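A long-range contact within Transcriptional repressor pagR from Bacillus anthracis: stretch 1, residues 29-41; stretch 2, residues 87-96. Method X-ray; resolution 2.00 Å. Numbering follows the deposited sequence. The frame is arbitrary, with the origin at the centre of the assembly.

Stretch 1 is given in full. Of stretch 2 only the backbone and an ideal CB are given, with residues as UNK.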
ATOM      1  N   ARG A  29       2.668 -10.274   5.404  1.00 26.71           N
ATOM      2  CA  ARG A  29       1.587  -9.477   5.958  1.00 26.43           C
ATOM      3  C   ARG A  29       0.439  -9.452   4.959  1.00 25.33           C
ATOM      4  O   ARG A  29      -0.729  -9.489   5.342  1.00 24.58           O
ATOM      5  CB  ARG A  29       2.055  -8.056   6.275  1.00 27.99           C
ATOM      6  CG  ARG A  29       3.061  -8.020   7.413  1.00 27.83           C
ATOM      7  CD  ARG A  29       3.391  -6.611   7.822  1.00 27.87           C
ATOM      8  NE  ARG A  29       4.493  -6.587   8.779  1.00 26.81           N
ATOM      9  CZ  ARG A  29       4.995  -5.477   9.300  1.00 27.36           C
ATOM     10  NH1 ARG A  29       4.485  -4.299   8.960  1.00 23.78           N
ATOM     11  NH2 ARG A  29       6.016  -5.544  10.138  1.00 29.41           N
ATOM     12  N   LEU A  30       0.759  -9.392   3.672  1.00 24.28           N
ATOM     13  CA  LEU A  30      -0.307  -9.404   2.678  1.00 24.83           C
ATOM     14  C   LEU A  30      -0.995 -10.773   2.724  1.00 24.59           C
ATOM     15  O   LEU A  30      -2.204 -10.868   2.540  1.00 25.23           O
ATOM     16  CB  LEU A  30       0.247  -9.111   1.277  1.00 23.25           C
ATOM     17  CG  LEU A  30       0.697  -7.655   1.069  1.00 25.10           C
ATOM     18  CD1 LEU A  30       1.340  -7.486  -0.314  1.00 24.10           C
ATOM     19  CD2 LEU A  30      -0.509  -6.728   1.215  1.00 21.93           C
ATOM     20  N   LYS A  31      -0.222 -11.826   2.977  1.00 25.76           N
ATOM     21  CA  LYS A  31      -0.784 -13.170   3.078  1.00 28.58           C
ATOM     22  C   LYS A  31      -1.767 -13.226   4.238  1.00 25.28           C
ATOM     23  O   LYS A  31      -2.855 -13.777   4.114  1.00 27.25           O
ATOM     24  CB  LYS A  31       0.304 -14.210   3.338  1.00 31.72           C
ATOM     25  CG  LYS A  31       1.042 -14.691   2.115  1.00 40.98           C
ATOM     26  CD  LYS A  31       1.464 -16.151   2.295  1.00 43.66           C
ATOM     27  CE  LYS A  31       0.235 -17.042   2.480  1.00 46.71           C
ATOM     28  NZ  LYS A  31       0.561 -18.495   2.535  1.00 47.19           N
ATOM     29  N   ILE A  32      -1.361 -12.673   5.375  1.00 26.53           N
ATOM     30  CA  ILE A  32      -2.213 -12.661   6.558  1.00 25.09           C
ATOM     31  C   ILE A  32      -3.523 -11.940   6.254  1.00 26.31           C
ATOM     32  O   ILE A  32      -4.603 -12.447   6.552  1.00 25.50           O
ATOM     33  CB  ILE A  32      -1.494 -11.980   7.747  1.00 26.35           C
ATOM     34  CG1 ILE A  32      -0.314 -12.847   8.191  1.00 26.07           C
ATOM     35  CG2 ILE A  32      -2.470 -11.737   8.894  1.00 25.38           C
ATOM     36  CD1 ILE A  32       0.548 -12.230   9.303  1.00 27.72           C
ATOM     37  N   VAL A  33      -3.436 -10.760   5.649  1.00 24.20           N
ATOM     38  CA  VAL A  33      -4.648 -10.014   5.323  1.00 24.70           C
ATOM     39  C   VAL A  33      -5.541 -10.797   4.364  1.00 24.37           C
ATOM     40  O   VAL A  33      -6.766 -10.839   4.534  1.00 24.31           O
ATOM     41  CB  VAL A  33      -4.315  -8.638   4.700  1.00 23.74           C
ATOM     42  CG1 VAL A  33      -5.602  -7.930   4.288  1.00 25.14           C
ATOM     43  CG2 VAL A  33      -3.543  -7.797   5.698  1.00 22.96           C
ATOM     44  N   ASN A  34      -4.940 -11.409   3.349  1.00 24.85           N
ATOM     45  CA  ASN A  34      -5.713 -12.195   2.387  1.00 26.86           C
ATOM     46  C   ASN A  34      -6.458 -13.330   3.112  1.00 27.26           C
ATOM     47  O   ASN A  34      -7.634 -13.581   2.858  1.00 26.25           O
ATOM     48  CB  ASN A  34      -4.789 -12.798   1.326  1.00 30.36           C
ATOM     49  CG  ASN A  34      -5.560 -13.417   0.174  1.00 34.61           C
ATOM     50  OD1 ASN A  34      -5.349 -14.577  -0.183  1.00 36.96           O
ATOM     51  ND2 ASN A  34      -6.460 -12.641  -0.413  1.00 35.69           N
ATOM     52  N   GLU A  35      -5.761 -14.009   4.017  1.00 27.00           N
ATOM     53  CA  GLU A  35      -6.367 -15.108   4.768  1.00 29.05           C
ATOM     54  C   GLU A  35      -7.541 -14.640   5.629  1.00 28.78           C
ATOM     55  O   GLU A  35      -8.565 -15.323   5.717  1.00 28.80           O
ATOM     56  CB  GLU A  35      -5.322 -15.787   5.653  1.00 29.12           C
ATOM     57  CG  GLU A  35      -4.275 -16.589   4.904  1.00 31.34           C
ATOM     58  CD  GLU A  35      -4.870 -17.690   4.043  1.00 35.69           C
ATOM     59  OE1 GLU A  35      -5.858 -18.326   4.467  1.00 36.90           O
ATOM     60  OE2 GLU A  35      -4.336 -17.935   2.944  1.00 37.90           O
ATOM     61  N   LEU A  36      -7.391 -13.489   6.277  1.00 26.73           N
ATOM     62  CA  LEU A  36      -8.461 -12.952   7.108  1.00 28.14           C
ATOM     63  C   LEU A  36      -9.632 -12.524   6.234  1.00 31.09           C
ATOM     64  O   LEU A  36     -10.781 -12.559   6.657  1.00 31.54           O
ATOM     65  CB  LEU A  36      -7.955 -11.767   7.931  1.00 27.38           C
ATOM     66  CG  LEU A  36      -7.065 -12.187   9.101  1.00 28.68           C
ATOM     67  CD1 LEU A  36      -6.420 -10.963   9.754  1.00 28.65           C
ATOM     68  CD2 LEU A  36      -7.914 -12.959  10.107  1.00 28.02           C
ATOM     69  N   TYR A  37      -9.327 -12.118   5.009  1.00 31.42           N
ATOM     70  CA  TYR A  37     -10.358 -11.710   4.072  1.00 33.84           C
ATOM     71  C   TYR A  37     -11.188 -12.939   3.700  1.00 33.57           C
ATOM     72  O   TYR A  37     -12.413 -12.871   3.598  1.00 34.29           O
ATOM     73  CB  TYR A  37      -9.709 -11.100   2.823  1.00 34.02           C
ATOM     74  CG  TYR A  37     -10.622 -11.009   1.627  1.00 37.34           C
ATOM     75  CD1 TYR A  37     -11.772 -10.222   1.656  1.00 37.50           C
ATOM     76  CD2 TYR A  37     -10.347 -11.736   0.470  1.00 39.87           C
ATOM     77  CE1 TYR A  37     -12.628 -10.164   0.564  1.00 40.01           C
ATOM     78  CE2 TYR A  37     -11.197 -11.685  -0.630  1.00 42.22           C
ATOM     79  CZ  TYR A  37     -12.333 -10.900  -0.575  1.00 42.22           C
ATOM     80  OH  TYR A  37     -13.175 -10.860  -1.661  1.00 46.82           O
ATOM     81  N   LYS A  38     -10.507 -14.064   3.521  1.00 34.30           N
ATOM     82  CA  LYS A  38     -11.159 -15.315   3.153  1.00 35.12           C
ATOM     83  C   LYS A  38     -11.838 -16.040   4.315  1.00 34.77           C
ATOM     84  O   LYS A  38     -12.927 -16.588   4.150  1.00 33.66           O
ATOM     85  CB  LYS A  38     -10.145 -16.256   2.493  1.00 36.13           C
ATOM     86  CG  LYS A  38      -9.643 -15.780   1.134  1.00 40.69           C
ATOM     87  CD  LYS A  38      -8.716 -16.801   0.488  1.00 42.65           C
ATOM     88  CE  LYS A  38      -7.448 -17.003   1.304  1.00 47.16           C
ATOM     89  NZ  LYS A  38      -6.614 -18.122   0.783  1.00 47.56           N
ATOM     90  N   HIS A  39     -11.204 -16.037   5.486  1.00 33.27           N
ATOM     91  CA  HIS A  39     -11.750 -16.726   6.652  1.00 32.49           C
ATOM     92  C   HIS A  39     -12.455 -15.846   7.684  1.00 32.99           C
ATOM     93  O   HIS A  39     -13.038 -16.357   8.649  1.00 32.65           O
ATOM     94  CB  HIS A  39     -10.638 -17.528   7.326  1.00 33.92           C
ATOM     95  CG  HIS A  39      -9.998 -18.532   6.423  1.00 38.08           C
ATOM     96  ND1 HIS A  39      -8.692 -18.424   5.993  1.00 39.87           N
ATOM     97  CD2 HIS A  39     -10.490 -19.659   5.856  1.00 38.84           C
ATOM     98  CE1 HIS A  39      -8.408 -19.443   5.201  1.00 39.88           C
ATOM     99  NE2 HIS A  39      -9.481 -20.207   5.101  1.00 41.45           N
ATOM    100  N   LYS A  40     -12.385 -14.530   7.485  1.00 30.84           N
ATOM    101  CA  LYS A  40     -13.028 -13.546   8.359  1.00 29.94           C
ATOM    102  C   LYS A  40     -12.497 -13.432   9.787  1.00 29.59           C
ATOM    103  O   LYS A  40     -12.373 -12.329  10.319  1.00 27.53           O
ATOM    104  CB  LYS A  40     -14.540 -13.796   8.408  1.00 32.45           C
ATOM    105  CG  LYS A  40     -15.207 -13.800   7.036  1.00 36.26           C
ATOM    106  CD  LYS A  40     -14.856 -12.544   6.250  1.00 39.58           C
ATOM    107  CE  LYS A  40     -15.329 -12.632   4.806  1.00 43.18           C
ATOM    108  NZ  LYS A  40     -14.773 -11.522   3.967  1.00 42.29           N
ATOM    109  N   ALA A  41     -12.201 -14.561  10.417  1.00 28.05           N
ATOM    110  CA  ALA A  41     -11.701 -14.538  11.789  1.00 27.94           C
ATOM    111  C   ALA A  41     -10.697 -15.654  11.991  1.00 26.95           C
ATOM    112  O   ALA A  41     -10.983 -16.807  11.674  1.00 29.17           O
ATOM    113  CB  ALA A  41     -12.862 -14.694  12.773  1.00 27.28           C
ATOM    114  N   UNK A  87     -10.733   0.254   3.886  1.00 31.24           N
ATOM    115  CA  UNK A  87      -9.620   0.458   2.964  1.00 32.00           C
ATOM    116  C   UNK A  87      -8.753  -0.793   2.829  1.00 29.92           C
ATOM    117  O   UNK A  87      -8.315  -1.143   1.726  1.00 27.71           O
ATOM    118  CB  UNK A  87      -8.763   1.636   3.431  1.00 32.00           C
ATOM    119  N   UNK A  88      -8.513  -1.465   3.949  1.00 28.40           N
ATOM    120  CA  UNK A  88      -7.711  -2.683   3.946  1.00 27.72           C
ATOM    121  C   UNK A  88      -8.390  -3.760   3.114  1.00 27.17           C
ATOM    122  O   UNK A  88      -7.756  -4.396   2.275  1.00 25.15           O
ATOM    123  CB  UNK A  88      -7.478  -3.181   5.374  1.00 27.72           C
ATOM    124  N   UNK A  89      -9.681  -3.966   3.342  1.00 30.47           N
ATOM    125  CA  UNK A  89     -10.414  -4.975   2.578  1.00 33.31           C
ATOM    126  C   UNK A  89     -10.402  -4.611   1.099  1.00 31.77           C
ATOM    127  O   UNK A  89     -10.186  -5.466   0.240  1.00 29.37           O
ATOM    128  CB  UNK A  89     -11.851  -5.106   3.086  1.00 33.31           C
ATOM    129  N   UNK A  90     -10.628  -3.332   0.811  1.00 32.50           N
ATOM    130  CA  UNK A  90     -10.633  -2.879  -0.569  1.00 29.96           C
ATOM    131  C   UNK A  90      -9.311  -3.134  -1.273  1.00 29.55           C
ATOM    132  O   UNK A  90      -9.287  -3.566  -2.423  1.00 28.83           O
ATOM    133  CB  UNK A  90     -10.967  -1.387  -0.625  1.00 29.96           C
ATOM    134  N   UNK A  91      -8.207  -2.883  -0.578  1.00 29.10           N
ATOM    135  CA  UNK A  91      -6.884  -3.069  -1.154  1.00 27.06           C
ATOM    136  C   UNK A  91      -6.536  -4.526  -1.380  1.00 29.15           C
ATOM    137  O   UNK A  91      -5.992  -4.882  -2.426  1.00 27.38           O
ATOM    138  CB  UNK A  91      -5.829  -2.428  -0.250  1.00 27.06           C
ATOM    139  N   UNK A  92      -6.845  -5.379  -0.406  1.00 29.51           N
ATOM    140  CA  UNK A  92      -6.511  -6.781  -0.559  1.00 32.83           C
ATOM    141  C   UNK A  92      -7.292  -7.409  -1.708  1.00 34.56           C
ATOM    142  O   UNK A  92      -6.778  -8.284  -2.398  1.00 36.31           O
ATOM    143  CB  UNK A  92      -6.783  -7.536   0.744  1.00 32.83           C
ATOM    144  N   UNK A  93      -8.525  -6.962  -1.926  1.00 37.95           N
ATOM    145  CA  UNK A  93      -9.323  -7.498  -3.028  1.00 41.28           C
ATOM    146  C   UNK A  93      -8.687  -7.114  -4.359  1.00 42.87           C
ATOM    147  O   UNK A  93      -8.541  -7.947  -5.251  1.00 43.78           O
ATOM    148  CB  UNK A  93     -10.764  -6.989  -2.955  1.00 41.28           C
ATOM    149  N   UNK A  94      -8.311  -5.844  -4.483  1.00 44.00           N
ATOM    150  CA  UNK A  94      -7.684  -5.330  -5.696  1.00 45.47           C
ATOM    151  C   UNK A  94      -6.371  -6.028  -6.015  1.00 46.67           C
ATOM    152  O   UNK A  94      -5.998  -6.160  -7.181  1.00 47.25           O
ATOM    153  CB  UNK A  94      -7.445  -3.825  -5.562  1.00 45.47           C
ATOM    154  N   UNK A  95      -5.667  -6.466  -4.980  1.00 46.94           N
ATOM    155  CA  UNK A  95      -4.383  -7.121  -5.174  1.00 47.36           C
ATOM    156  C   UNK A  95      -4.456  -8.562  -5.658  1.00 48.66           C
ATOM    157  O   UNK A  95      -3.501  -9.057  -6.262  1.00 49.16           O
ATOM    158  CB  UNK A  95      -3.602  -7.083  -3.859  1.00 47.36           C
ATOM    159  N   UNK A  96      -5.570  -9.241  -5.406  1.00 49.81           N
ATOM    160  CA  UNK A  96      -5.694 -10.623  -5.854  1.00 53.07           C
ATOM    161  C   UNK A  96      -6.066 -10.690  -7.335  1.00 54.78           C
ATOM    162  O   UNK A  96      -6.523  -9.659  -7.876  1.00 55.53           O
ATOM    163  CB  UNK A  96      -6.738 -11.361  -5.014  1.00 53.07           C
TER

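The helix of stretch 2 crosses helix 29-39 at 102° between N-to-C directions, with the axes 9.9 Å apart at closest approach.

Position 87 has nothing of stretch 1 within 5.5 Å of its CB, so this contact sets no preference; it is Lys87, which makes no contact here.

At 88 the CB points sideways, 5.2 Å from Val33 CG1. The nearby group is a methyl, which favours an apolar side chain, branched or longer. The residue is Val88, whose CG1 lies 3.7 Å from Val33 CG1.

Position 89 also points sideways, its CB 5.3 Å from Tyr37 CD1. The Lys40 ammonium lies to one side of the ring, within reach of a long side chain, so a long polar or acidic chain would suit, though an apolar one could cover the ring. Glu89 extends with chi1 and chi2 both t, bringing OE2 near the ring plane at the edge, 4.1 Å from Tyr37 CE1. Its OE2 is 4.2 Å from Lys40 NZ, beyond a salt bridge; that amine instead donates to the backbone, Lys40 NZ to Tyr37 O at 2.7 Å.

Positions 90 and 91 have no stretch 1 atom within 5.5 Å of CB, and their helical phi/psi would admit most residues. They are Gly90 and Ile91.

Position 92 is the centre of the contact. Its CB points toward stretch 1, 3.8 Å from Val33 CG1 and 5.1 Å from Tyr37 CB, and its CA lies 6.2 Å from Asn34 CA. A hollow lined by Leu30, Val33, Asn34 and Tyr37 calls for a medium apolar chain: Leu, Ile, Met or Val. Ile92 fills it as a knob in a hole: CG1 is 3.6 Å from Val33 CG1 and 3.7 Å from Asn34 CA, CG2 is 4.0 Å from Tyr37 CG, and CD1 is 3.7 Å from Leu30 O.

At 93 the CB points sideways, 4.7 Å from Tyr37 OH. A polar chain or a long aliphatic one could lie beside the phenol. Lys93 places CD 3.1 Å from Tyr37 OH.

Position 94 is out of reach and unconstrained here; it is Leu94.

The CB of 95 points toward stretch 1, and although it is about 6.0 Å from Leu30 CD2, a long apolar chain could close the gap. Leu95 does, with CD1 4.0 Å from Leu30 CD2.

At 96 the CB is 4.8 Å from Asn34 ND2, suiting small or polar residues. Asn96 makes no hydrogen bond across; its ND2 approaches Tyr37 CE2 at 4.3 Å.

Stretch 2 87-96: KVEGIIKLLN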
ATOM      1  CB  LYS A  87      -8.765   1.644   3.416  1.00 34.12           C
ATOM      2  CG  LYS A  87      -9.456   2.992   3.312  1.00 35.85           C
ATOM      3  CD  LYS A  87      -8.458   4.128   3.528  1.00 40.03           C
ATOM      4  CE  LYS A  87      -9.091   5.496   3.317  1.00 40.14           C
ATOM      5  NZ  LYS A  87     -10.160   5.772   4.313  1.00 43.73           N
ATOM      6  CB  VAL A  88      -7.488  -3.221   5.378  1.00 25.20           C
ATOM      7  CG1 VAL A  88      -6.734  -4.545   5.324  1.00 26.92           C
ATOM      8  CG2 VAL A  88      -6.711  -2.204   6.190  1.00 24.58           C
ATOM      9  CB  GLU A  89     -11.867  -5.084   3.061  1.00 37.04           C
ATOM     10  CG  GLU A  89     -12.685  -6.085   2.256  1.00 43.70           C
ATOM     11  CD  GLU A  89     -14.095  -6.265   2.791  1.00 49.41           C
ATOM     12  OE1 GLU A  89     -14.806  -5.249   2.956  1.00 52.49           O
ATOM     13  OE2 GLU A  89     -14.496  -7.426   3.038  1.00 50.02           O
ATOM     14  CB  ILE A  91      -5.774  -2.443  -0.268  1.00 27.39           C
ATOM     15  CG1 ILE A  91      -5.926  -0.921  -0.228  1.00 27.57           C
ATOM     16  CG2 ILE A  91      -4.399  -2.804  -0.824  1.00 25.23           C
ATOM     17  CD1 ILE A  91      -5.032  -0.240   0.799  1.00 27.08           C
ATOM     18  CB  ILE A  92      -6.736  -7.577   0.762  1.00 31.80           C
ATOM     19  CG1 ILE A  92      -5.851  -8.825   0.759  1.00 32.34           C
ATOM     20  CG2 ILE A  92      -8.194  -7.963   0.918  1.00 32.58           C
ATOM     21  CD1 ILE A  92      -4.352  -8.510   0.719  1.00 34.82           C
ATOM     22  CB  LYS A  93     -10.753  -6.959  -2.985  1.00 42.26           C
ATOM     23  CG  LYS A  93     -11.562  -7.415  -1.791  1.00 45.09           C
ATOM     24  CD  LYS A  93     -12.965  -7.844  -2.217  1.00 49.74           C
ATOM     25  CE  LYS A  93     -13.704  -6.738  -2.960  1.00 50.03           C
ATOM     26  NZ  LYS A  93     -15.057  -7.182  -3.406  1.00 52.53           N
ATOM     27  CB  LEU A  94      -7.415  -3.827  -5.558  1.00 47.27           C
ATOM     28  CG  LEU A  94      -8.526  -2.840  -5.920  1.00 48.94           C
ATOM     29  CD1 LEU A  94      -8.708  -2.837  -7.427  1.00 48.83           C
ATOM     30  CD2 LEU A  94      -9.825  -3.207  -5.209  1.00 50.36           C
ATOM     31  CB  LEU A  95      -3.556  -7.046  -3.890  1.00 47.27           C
ATOM     32  CG  LEU A  95      -3.083  -5.639  -3.513  1.00 47.42           C
ATOM     33  CD1 LEU A  95      -2.283  -5.689  -2.219  1.00 46.26           C
ATOM     34  CD2 LEU A  95      -2.234  -5.068  -4.648  1.00 47.11           C
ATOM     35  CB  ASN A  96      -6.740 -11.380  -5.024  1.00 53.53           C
ATOM     36  CG  ASN A  96      -8.154 -10.867  -5.242  1.00 54.97           C
ATOM     37  OD1 ASN A  96      -8.572 -10.612  -6.372  1.00 53.75           O
ATOM     38  ND2 ASN A  96      -8.906 -10.733  -4.154  1.00 56.31           N
TER
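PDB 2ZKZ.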